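Local coordinates for protein allantoicase (Saccharomyces cerevisiae, PDB 1O59) that hydrolyses allantoate to (S)-ureidoglycolate and urea, a step of allantoin degradation that lets yeast use purines as a secondary nitrogen source, at residues S251-P254 and G255-D258; G239-M242 and S243-W246; R87-M91 and E92-V96; F54-A57 and E58-I61. One frame throughout, in Å; residues are numbered along the deposited sequence.

Along the chain the order is interaction 4, 3, 2, 1, the first two in one allantoicase repeat and the last two in the other. Interactions 3 and 4 have centres 15 Å apart and touch, Val96 of strand 94-99 packing on Leu60 and Ala57. Interactions 1 and 2, centres 23 Å apart, meet more lightly, Trp246 against Asp258 at the start of strand 258-263. Neither contact of one repeat touches either of the other: the centres of interactions 1 and 3 are 53 Å apart, on opposite sides of the chain's centre. Interactions 1 and 3 occupy matching loops, each leading into the second strand of a five-stranded antiparallel sheet, consistent with two copies of one fold.

Interaction 1: residues S251-P254 and G255-D258; sequences SRQP and GHTD
Ser251 lies over one face of the His256 imidazole, its CB 3.5 Å from the ring centroid and only 14° off the ring normal, a CH-pi contact centred on the ring. The hydroxyl of the same serine hangs over the ring's rim, OG being 3.2 Å from His256 CD2, while its hydrogen bond goes to Asp344. At the ring edge near ND1 stands the amide of Gln253, NE2 3.2 Å from His256 ND1, with the amide and ring planes turned 49° apart. That amide is bent back at chi2, which brings its OE1 onto the backbone N of Arg252 at 3.2 Å, in the carbonyl plane. The ring swings out with CG anti to the backbone N (chi1 -175°), and its NE2 donates a weak, in-plane hydrogen bond to Asp258 OD2 at 3.3 Å.

Beneath these side chains the backbone makes a type II beta turn from Gln253 to His256, closed by His256 N to Gln253 O at 3.1 Å. Gly255 takes a positive phi in it, and a side chain there would run into Pro254 O. Further out, Asp258 opens strand 258-263 and also bonds Ser223 and Thr248. The turn of the imidazole is restrained by Ser251 CB over its face and by the weak bond at NE2, which links the beta turn to the start of the strand through an oxygen, Asp258 OD2, shared with Thr248.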
loop_
_atom_site.group_PDB
_atom_site.type_symbol
_atom_site.label_atom_id
_atom_site.label_comp_id
_atom_site.label_asym_id
_atom_site.label_seq_id
_atom_site.Cartn_x
_atom_site.Cartn_y
_atom_site.Cartn_z
ATOM N N SER A 251 -18.079 -10.807 15.380
ATOM C CA SER A 251 -19.404 -11.055 14.819
ATOM C C SER A 251 -20.223 -12.048 15.652
ATOM O O SER A 251 -19.675 -12.812 16.430
ATOM C CB SER A 251 -19.257 -11.646 13.430
ATOM O OG SER A 251 -18.989 -13.041 13.507
ATOM N N ARG A 252 -21.537 -12.059 15.451
ATOM C CA ARG A 252 -22.418 -12.877 16.281
ATOM C C ARG A 252 -23.380 -13.750 15.524
ATOM O O ARG A 252 -23.892 -14.715 16.086
ATOM C CB ARG A 252 -23.231 -11.992 17.214
ATOM C CG ARG A 252 -22.402 -11.164 18.163
ATOM C CD ARG A 252 -21.510 -11.961 19.105
ATOM N NE ARG A 252 -20.959 -11.111 20.151
ATOM C CZ ARG A 252 -19.973 -11.456 20.979
ATOM N NH1 ARG A 252 -19.377 -12.637 20.889
ATOM N NH2 ARG A 252 -19.586 -10.598 21.911
ATOM N N GLN A 253 -23.649 -13.393 14.267
ATOM C CA GLN A 253 -24.608 -14.113 13.451
ATOM C C GLN A 253 -24.036 -15.499 13.167
ATOM O O GLN A 253 -22.879 -15.626 12.772
ATOM C CB GLN A 253 -24.922 -13.389 12.120
ATOM C CG GLN A 253 -24.936 -11.841 12.177
ATOM C CD GLN A 253 -23.566 -11.202 11.798
ATOM O OE1 GLN A 253 -22.611 -11.171 12.615
ATOM N NE2 GLN A 253 -23.482 -10.688 10.556
ATOM N N PRO A 254 -24.842 -16.531 13.390
ATOM C CA PRO A 254 -24.461 -17.899 13.044
ATOM C C PRO A 254 -24.113 -18.009 11.573
ATOM O O PRO A 254 -24.801 -17.431 10.734
ATOM C CB PRO A 254 -25.734 -18.707 13.328
ATOM C CG PRO A 254 -26.521 -17.882 14.266
ATOM C CD PRO A 254 -26.186 -16.456 13.986
ATOM N N GLY A 255 -23.047 -18.735 11.266
ATOM C CA GLY A 255 -22.597 -18.902 9.878
ATOM C C GLY A 255 -21.871 -17.705 9.288
ATOM O O GLY A 255 -21.518 -17.707 8.109
ATOM N N HIS A 256 -21.627 -16.689 10.109
ATOM C CA HIS A 256 -20.833 -15.547 9.690
ATOM C C HIS A 256 -19.422 -15.978 9.255
ATOM O O HIS A 256 -18.792 -16.848 9.883
ATOM C CB HIS A 256 -20.719 -14.507 10.814
ATOM C CG HIS A 256 -20.012 -13.260 10.397
ATOM N ND1 HIS A 256 -20.673 -12.150 9.917
ATOM C CD2 HIS A 256 -18.693 -12.958 10.359
ATOM C CE1 HIS A 256 -19.790 -11.217 9.606
ATOM N NE2 HIS A 256 -18.578 -11.684 9.861
ATOM N N THR A 257 -18.968 -15.376 8.152
ATOM C CA THR A 257 -17.554 -15.376 7.808
ATOM C C THR A 257 -17.078 -14.001 7.377
ATOM O O THR A 257 -17.848 -13.106 7.051
ATOM C CB THR A 257 -17.251 -16.335 6.650
ATOM O OG1 THR A 257 -17.907 -15.880 5.464
ATOM C CG2 THR A 257 -17.814 -17.721 6.896
ATOM N N ASP A 258 -15.764 -13.869 7.367
ATOM C CA ASP A 258 -15.108 -12.737 6.762
ATOM C C ASP A 258 -14.210 -13.267 5.644
ATOM O O ASP A 258 -13.852 -14.450 5.610
ATOM C CB ASP A 258 -14.358 -11.932 7.835
ATOM C CG ASP A 258 -15.291 -10.974 8.581
ATOM O OD1 ASP A 258 -16.035 -10.212 7.880
ATOM O OD2 ASP A 258 -15.377 -10.935 9.843
#

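Interaction 2: residues G239-M242 and S243-W246; sequences GHDM and SDGW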
loop_
_atom_site.group_PDB
_atom_site.type_symbol
_atom_site.label_atom_id
_atom_site.label_comp_id
_atom_site.label_asym_id
_atom_site.label_seq_id
_atom_site.Cartn_x
_atom_site.Cartn_y
_atom_site.Cartn_z
ATOM N N GLY A 239 5.636 -8.636 10.495
ATOM C CA GLY A 239 5.124 -7.430 11.131
ATOM C C GLY A 239 5.515 -7.338 12.593
ATOM O O GLY A 239 6.282 -8.179 13.095
ATOM N N HIS A 240 4.957 -6.335 13.276
ATOM C CA HIS A 240 5.375 -5.975 14.619
ATOM C C HIS A 240 4.313 -6.193 15.717
ATOM O O HIS A 240 4.637 -6.506 16.840
ATOM C CB HIS A 240 5.841 -4.526 14.570
ATOM C CG HIS A 240 6.092 -3.928 15.920
ATOM N ND1 HIS A 240 7.194 -4.255 16.682
ATOM C CD2 HIS A 240 5.374 -3.035 16.651
ATOM C CE1 HIS A 240 7.140 -3.597 17.829
ATOM N NE2 HIS A 240 6.042 -2.858 17.839
ATOM N N ASP A 241 3.043 -6.005 15.388
ATOM C CA ASP A 241 1.940 -6.206 16.314
ATOM C C ASP A 241 0.653 -6.411 15.525
ATOM O O ASP A 241 0.728 -6.671 14.322
ATOM C CB ASP A 241 1.849 -5.040 17.302
ATOM C CG ASP A 241 1.584 -3.682 16.646
ATOM O OD1 ASP A 241 1.076 -3.554 15.509
ATOM O OD2 ASP A 241 1.843 -2.648 17.270
HETATM N N MSE A 242 -0.512 -6.309 16.170
HETATM C CA MSE A 242 -1.808 -6.516 15.491
HETATM C C MSE A 242 -2.188 -5.430 14.487
HETATM O O MSE A 242 -3.002 -5.629 13.574
HETATM C CB MSE A 242 -2.932 -6.626 16.517
HETATM C CG MSE A 242 -2.896 -7.934 17.297
HETATM SE SE MSE A 242 -4.363 -8.219 18.540
HETATM C CE MSE A 242 -4.124 -6.855 19.757
ATOM N N SER A 243 -1.607 -4.260 14.647
ATOM C CA SER A 243 -2.039 -3.147 13.840
ATOM C C SER A 243 -1.592 -3.277 12.389
ATOM O O SER A 243 -2.098 -2.554 11.542
ATOM C CB SER A 243 -1.528 -1.861 14.436
ATOM O OG SER A 243 -0.156 -1.796 14.181
ATOM N N ASP A 244 -0.675 -4.189 12.088
ATOM C CA ASP A 244 -0.202 -4.334 10.709
ATOM C C ASP A 244 -0.612 -5.619 10.009
ATOM O O ASP A 244 0.031 -6.071 9.091
ATOM C CB ASP A 244 1.307 -4.104 10.598
ATOM C CG ASP A 244 2.128 -4.965 11.549
ATOM O OD1 ASP A 244 1.884 -6.175 11.612
ATOM O OD2 ASP A 244 3.063 -4.492 12.259
ATOM N N GLY A 245 -1.725 -6.184 10.429
ATOM C CA GLY A 245 -2.369 -7.248 9.696
ATOM C C GLY A 245 -3.759 -6.821 9.273
ATOM O O GLY A 245 -4.025 -5.640 9.082
ATOM N N TRP A 246 -4.626 -7.817 9.114
ATOM C CA TRP A 246 -6.006 -7.644 8.734
ATOM C C TRP A 246 -6.835 -8.243 9.842
ATOM O O TRP A 246 -6.632 -9.375 10.241
ATOM C CB TRP A 246 -6.279 -8.371 7.430
ATOM C CG TRP A 246 -7.732 -8.394 7.050
ATOM C CD1 TRP A 246 -8.600 -7.335 6.994
ATOM C CD2 TRP A 246 -8.492 -9.544 6.707
ATOM N NE1 TRP A 246 -9.849 -7.762 6.615
ATOM C CE2 TRP A 246 -9.815 -9.115 6.449
ATOM C CE3 TRP A 246 -8.194 -10.903 6.605
ATOM C CZ2 TRP A 246 -10.810 -9.982 6.066
ATOM C CZ3 TRP A 246 -9.182 -11.765 6.218
ATOM C CH2 TRP A 246 -10.472 -11.307 5.943
#
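Between His240 and Gly245 the backbone coils into a tight turn, with Gly245 N reaching back to Met242 O in a long, weak bond of 3.4 Å. Two aspartates hold this coil from within. Asp244 folds its carboxylate under the start of the turn, CG lying between its own backbone N and carbonyl carbon (chi1 53°), and OD2 accepts a hydrogen bond from His240 N at 2.8 Å on its syn side, nearly straight at 166°. Asp241 N adds a weak bond to the same oxygen. Asp241 works the other way along the chain: its OD1 accepts from Ser243 N at 2.9 Å, well above the carboxylate plane, and from Ser243 OG at 2.5 Å through the syn lone pair. Losing the Asp241 carboxylate to an alanine is likely to leave the serine hydroxyl able to turn and the Ser243 amide without its mate.

Gly239, just before the turn, has its CA 3.5 Å from Asp244 OD1, and a CB there would clash with that oxygen. The two carboxylates come close, Asp241 OD1 to Asp244 OD2 being 3.9 Å, and Asp244 OD1 also lies 3.0 Å from the carbonyl oxygen Asp241 O. Lys348 answers this crowding of acceptors with a salt bridge to Asp244 and a weak bond to Asp241 O. The lysine and the N-H donors probably offset part of the negative charge at Asp244, while Asp241 OD1 is met by the two Ser243 donors.

Interaction 3: residues R87-M91 and E92-V96; sequences RHNEM and EYDWV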
loop_
_atom_site.group_PDB
_atom_site.type_symbol
_atom_site.label_atom_id
_atom_site.label_comp_id
_atom_site.label_asym_id
_atom_site.label_seq_id
_atom_site.Cartn_x
_atom_site.Cartn_y
_atom_site.Cartn_z
ATOM N N ARG A 87 10.106 28.483 7.609
ATOM C CA ARG A 87 9.464 29.499 6.817
ATOM C C ARG A 87 10.430 30.209 5.860
ATOM O O ARG A 87 11.662 30.198 6.024
ATOM C CB ARG A 87 8.871 30.572 7.723
ATOM C CG ARG A 87 7.847 30.113 8.731
ATOM C CD ARG A 87 7.000 31.324 9.248
ATOM N NE ARG A 87 6.067 30.972 10.322
ATOM C CZ ARG A 87 5.226 31.820 10.877
ATOM N NH1 ARG A 87 5.145 33.075 10.436
ATOM N NH2 ARG A 87 4.462 31.402 11.874
ATOM N N HIS A 88 9.823 30.891 4.895
ATOM C CA HIS A 88 10.517 31.810 4.034
ATOM C C HIS A 88 11.604 31.132 3.202
ATOM O O HIS A 88 12.706 31.676 3.055
ATOM C CB HIS A 88 11.066 32.951 4.877
ATOM C CG HIS A 88 10.067 33.503 5.845
ATOM N ND1 HIS A 88 10.407 33.935 7.109
ATOM C CD2 HIS A 88 8.724 33.668 5.740
ATOM C CE1 HIS A 88 9.320 34.346 7.736
ATOM N NE2 HIS A 88 8.288 34.198 6.928
ATOM N N ASN A 89 11.279 29.956 2.660
ATOM C CA ASN A 89 12.174 29.265 1.721
ATOM C C ASN A 89 12.585 30.234 0.591
ATOM O O ASN A 89 11.712 30.867 -0.045
ATOM C CB ASN A 89 11.515 27.965 1.189
ATOM C CG ASN A 89 12.447 27.104 0.317
ATOM O OD1 ASN A 89 13.590 27.471 0.038
ATOM N ND2 ASN A 89 11.940 25.934 -0.118
ATOM N N GLU A 90 13.902 30.396 0.396
ATOM C CA GLU A 90 14.452 31.233 -0.703
ATOM C C GLU A 90 14.544 30.456 -2.017
ATOM O O GLU A 90 14.683 31.051 -3.093
ATOM C CB GLU A 90 15.834 31.794 -0.353
ATOM C CG GLU A 90 15.883 32.381 1.052
ATOM C CD GLU A 90 16.784 33.585 1.196
ATOM O OE1 GLU A 90 17.925 33.585 0.642
ATOM O OE2 GLU A 90 16.326 34.535 1.882
HETATM N N MSE A 91 14.450 29.133 -1.929
HETATM C CA MSE A 91 14.285 28.334 -3.113
HETATM C C MSE A 91 12.801 28.321 -3.516
HETATM O O MSE A 91 11.929 28.787 -2.759
HETATM C CB MSE A 91 14.880 26.943 -2.900
HETATM C CG MSE A 91 16.367 26.990 -2.544
HETATM SE SE MSE A 91 17.471 27.875 -3.915
HETATM C CE MSE A 91 17.804 26.185 -5.018
ATOM N N GLU A 92 12.538 27.850 -4.735
ATOM C CA GLU A 92 11.193 27.813 -5.305
ATOM C C GLU A 92 10.347 26.771 -4.581
ATOM O O GLU A 92 9.132 26.878 -4.507
ATOM C CB GLU A 92 11.289 27.464 -6.795
ATOM C CG GLU A 92 9.996 27.661 -7.596
ATOM C CD GLU A 92 9.859 26.849 -8.937
ATOM O OE1 GLU A 92 10.693 25.933 -9.253
ATOM O OE2 GLU A 92 8.853 27.142 -9.685
ATOM N N TYR A 93 10.996 25.741 -4.068
ATOM C CA TYR A 93 10.290 24.630 -3.430
ATOM C C TYR A 93 11.160 23.873 -2.432
ATOM O O TYR A 93 12.379 23.827 -2.549
ATOM C CB TYR A 93 9.721 23.646 -4.480
ATOM C CG TYR A 93 10.770 23.073 -5.398
ATOM C CD1 TYR A 93 11.523 21.983 -5.014
ATOM C CD2 TYR A 93 11.048 23.656 -6.617
ATOM C CE1 TYR A 93 12.520 21.474 -5.835
ATOM C CE2 TYR A 93 12.037 23.160 -7.446
ATOM C CZ TYR A 93 12.765 22.066 -7.047
ATOM O OH TYR A 93 13.745 21.559 -7.851
ATOM N N ASP A 94 10.495 23.322 -1.423
ATOM C CA ASP A 94 11.056 22.265 -0.596
ATOM C C ASP A 94 10.755 20.928 -1.262
ATOM O O ASP A 94 9.813 20.822 -2.059
ATOM C CB ASP A 94 10.444 22.275 0.815
ATOM C CG ASP A 94 11.167 23.208 1.758
ATOM O OD1 ASP A 94 12.427 23.100 1.841
ATOM O OD2 ASP A 94 10.543 24.073 2.444
ATOM N N TRP A 95 11.556 19.917 -0.922
ATOM C CA TRP A 95 11.434 18.613 -1.537
ATOM C C TRP A 95 11.857 17.443 -0.637
ATOM O O TRP A 95 12.600 17.598 0.337
ATOM C CB TRP A 95 12.246 18.553 -2.820
ATOM C CG TRP A 95 13.634 18.958 -2.615
ATOM C CD1 TRP A 95 14.140 20.189 -2.801
ATOM C CD2 TRP A 95 14.724 18.130 -2.185
ATOM N NE1 TRP A 95 15.477 20.195 -2.488
ATOM C CE2 TRP A 95 15.855 18.937 -2.109
ATOM C CE3 TRP A 95 14.853 16.784 -1.847
ATOM C CZ2 TRP A 95 17.091 18.450 -1.716
ATOM C CZ3 TRP A 95 16.078 16.310 -1.456
ATOM C CH2 TRP A 95 17.178 17.134 -1.397
ATOM N N VAL A 96 11.360 16.270 -0.996
ATOM C CA VAL A 96 11.750 15.021 -0.351
ATOM C C VAL A 96 11.848 13.952 -1.422
ATOM O O VAL A 96 10.990 13.862 -2.322
ATOM C CB VAL A 96 10.755 14.613 0.793
ATOM C CG1 VAL A 96 9.327 14.716 0.344
ATOM C CG2 VAL A 96 11.026 13.223 1.279
#
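An Asx turn at Asn89 sets the bend of the loop that runs from strand 83-84 into strand 94-99, and the amide making it faces Tyr93 and Asp94 with its other end. OD1 accepts from Met91 N at 2.7 Å, the donor standing about 50° out of the carbonyl plane. ND2, on the far corner of the same amide, lies 3.2 Å from Tyr93 C and 3.4 Å from Asp94 CG; its hydrogen bond goes to Pro183 O. With CG anti to the backbone N (chi1 -174°), the amide is carried across the bend of the loop to the strand's first residue.

This strand is the second of the five-stranded antiparallel sheet, lying between 45-49 and 176-182. With a leucine in place of Asn89, the Met91 amide would lose its acceptor and Pro183 O its donor, and the loop would probably be freer to move away from the strand. The Asn89 amide and the Asp94 carboxylate run alongside one another, pointing opposite ways, their planes 29° apart. Asp94 itself is held by Ser50 at OD1, and by Thr85 and the salt bridge to Arg86 at OD2.

Interaction 4: residues F54-A57 and E58-I61; sequences FASA and ENLI
Leu60 bends its side chain back over the carbonyl of Ala57, CG 3.2 Å and CD1 3.5 Å from Ala57 O, while its own backbone N gives that oxygen a hydrogen bond of 3.0 Å. The leucine reaches there because CG sits beside its backbone N, anti to the carbonyl carbon (chi1 -63°). One residue earlier the pattern repeats: Asn59 N bonds Ser56 O at 3.1 Å, and Asn59 CB comes within 3.4 Å of the same oxygen. In both bonds the donor stands above the carbonyl plane, 54° out of it for Ser56 O and 46° for Ala57 O. Two successive i to i+3 bonds of this kind are the mark of a 3-10 turn. Ser56 CB and Glu58 CB approach to 4.3 Å, and the glutamate chain then runs out extended, its end leading away from the serine.

Earlier in the same loop, Glu52 OE2 is hydrogen-bonded to the backbone N of Ala57. Just ahead of the turn, Phe54 and Ala55 form a classic beta bulge opposite Glu84 of strand 83-84. The methyl of Ala57 and the isobutyl group of Leu60 lie on Trp83 of that same strand, and Leu60 also bonds through its backbone to Phe190 of strand 186-196.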
loop_
_atom_site.group_PDB
_atom_site.type_symbol
_atom_site.label_atom_id
_atom_site.label_comp_id
_atom_site.label_asym_id
_atom_site.label_seq_id
_atom_site.Cartn_x
_atom_site.Cartn_y
_atom_site.Cartn_z
ATOM N N PHE A 54 10.546 21.656 11.407
ATOM C CA PHE A 54 9.510 21.536 12.436
ATOM C C PHE A 54 9.005 20.114 12.662
ATOM O O PHE A 54 8.437 19.828 13.722
ATOM C CB PHE A 54 8.338 22.459 12.134
ATOM C CG PHE A 54 8.645 23.912 12.372
ATOM C CD1 PHE A 54 8.837 24.391 13.658
ATOM C CD2 PHE A 54 8.745 24.807 11.302
ATOM C CE1 PHE A 54 9.122 25.749 13.886
ATOM C CE2 PHE A 54 9.047 26.148 11.513
ATOM C CZ PHE A 54 9.241 26.626 12.809
ATOM N N ALA A 55 9.197 19.234 11.686
ATOM C CA ALA A 55 8.611 17.910 11.749
ATOM C C ALA A 55 9.182 17.066 10.630
ATOM O O ALA A 55 9.377 17.593 9.540
ATOM C CB ALA A 55 7.102 18.006 11.630
ATOM N N SER A 56 9.438 15.781 10.889
ATOM C CA SER A 56 10.233 14.943 9.982
ATOM C C SER A 56 9.503 14.558 8.764
ATOM O O SER A 56 8.366 14.140 8.848
ATOM C CB SER A 56 10.629 13.606 10.608
ATOM O OG SER A 56 11.051 13.831 11.925
ATOM N N ALA A 57 10.241 14.574 7.662
ATOM C CA ALA A 57 9.821 14.030 6.380
ATOM C C ALA A 57 9.377 12.584 6.472
ATOM O O ALA A 57 8.485 12.152 5.781
ATOM C CB ALA A 57 10.967 14.163 5.389
ATOM N N GLU A 58 9.999 11.837 7.352
ATOM C CA GLU A 58 9.699 10.412 7.523
ATOM C C GLU A 58 8.251 10.131 7.898
ATOM O O GLU A 58 7.749 9.014 7.648
ATOM C CB GLU A 58 10.592 9.823 8.615
ATOM C CG GLU A 58 11.170 8.493 8.238
ATOM C CD GLU A 58 11.906 7.842 9.388
ATOM O OE1 GLU A 58 12.697 8.577 10.092
ATOM O OE2 GLU A 58 11.702 6.596 9.570
ATOM N N ASN A 59 7.598 11.119 8.513
ATOM C CA ASN A 59 6.187 10.980 8.877
ATOM C C ASN A 59 5.274 10.778 7.680
ATOM O O ASN A 59 4.255 10.104 7.798
ATOM C CB ASN A 59 5.694 12.163 9.712
ATOM C CG ASN A 59 6.328 12.226 11.093
ATOM O OD1 ASN A 59 6.785 13.287 11.523
ATOM N ND2 ASN A 59 6.374 11.102 11.780
ATOM N N LEU A 60 5.662 11.314 6.528
ATOM C CA LEU A 60 4.808 11.303 5.321
ATOM C C LEU A 60 4.371 9.936 4.884
ATOM O O LEU A 60 3.285 9.810 4.322
ATOM C CB LEU A 60 5.541 11.922 4.140
ATOM C CG LEU A 60 5.925 13.385 4.238
ATOM C CD1 LEU A 60 6.872 13.760 3.122
ATOM C CD2 LEU A 60 4.700 14.256 4.172
ATOM N N ILE A 61 5.221 8.923 5.102
ATOM C CA ILE A 61 4.964 7.563 4.573
ATOM C C ILE A 61 4.547 6.533 5.612
ATOM O O ILE A 61 4.412 5.324 5.285
ATOM C CB ILE A 61 6.156 7.006 3.780
ATOM C CG1 ILE A 61 7.434 6.979 4.612
ATOM C CG2 ILE A 61 6.408 7.824 2.521
ATOM C CD1 ILE A 61 8.571 6.216 3.904
#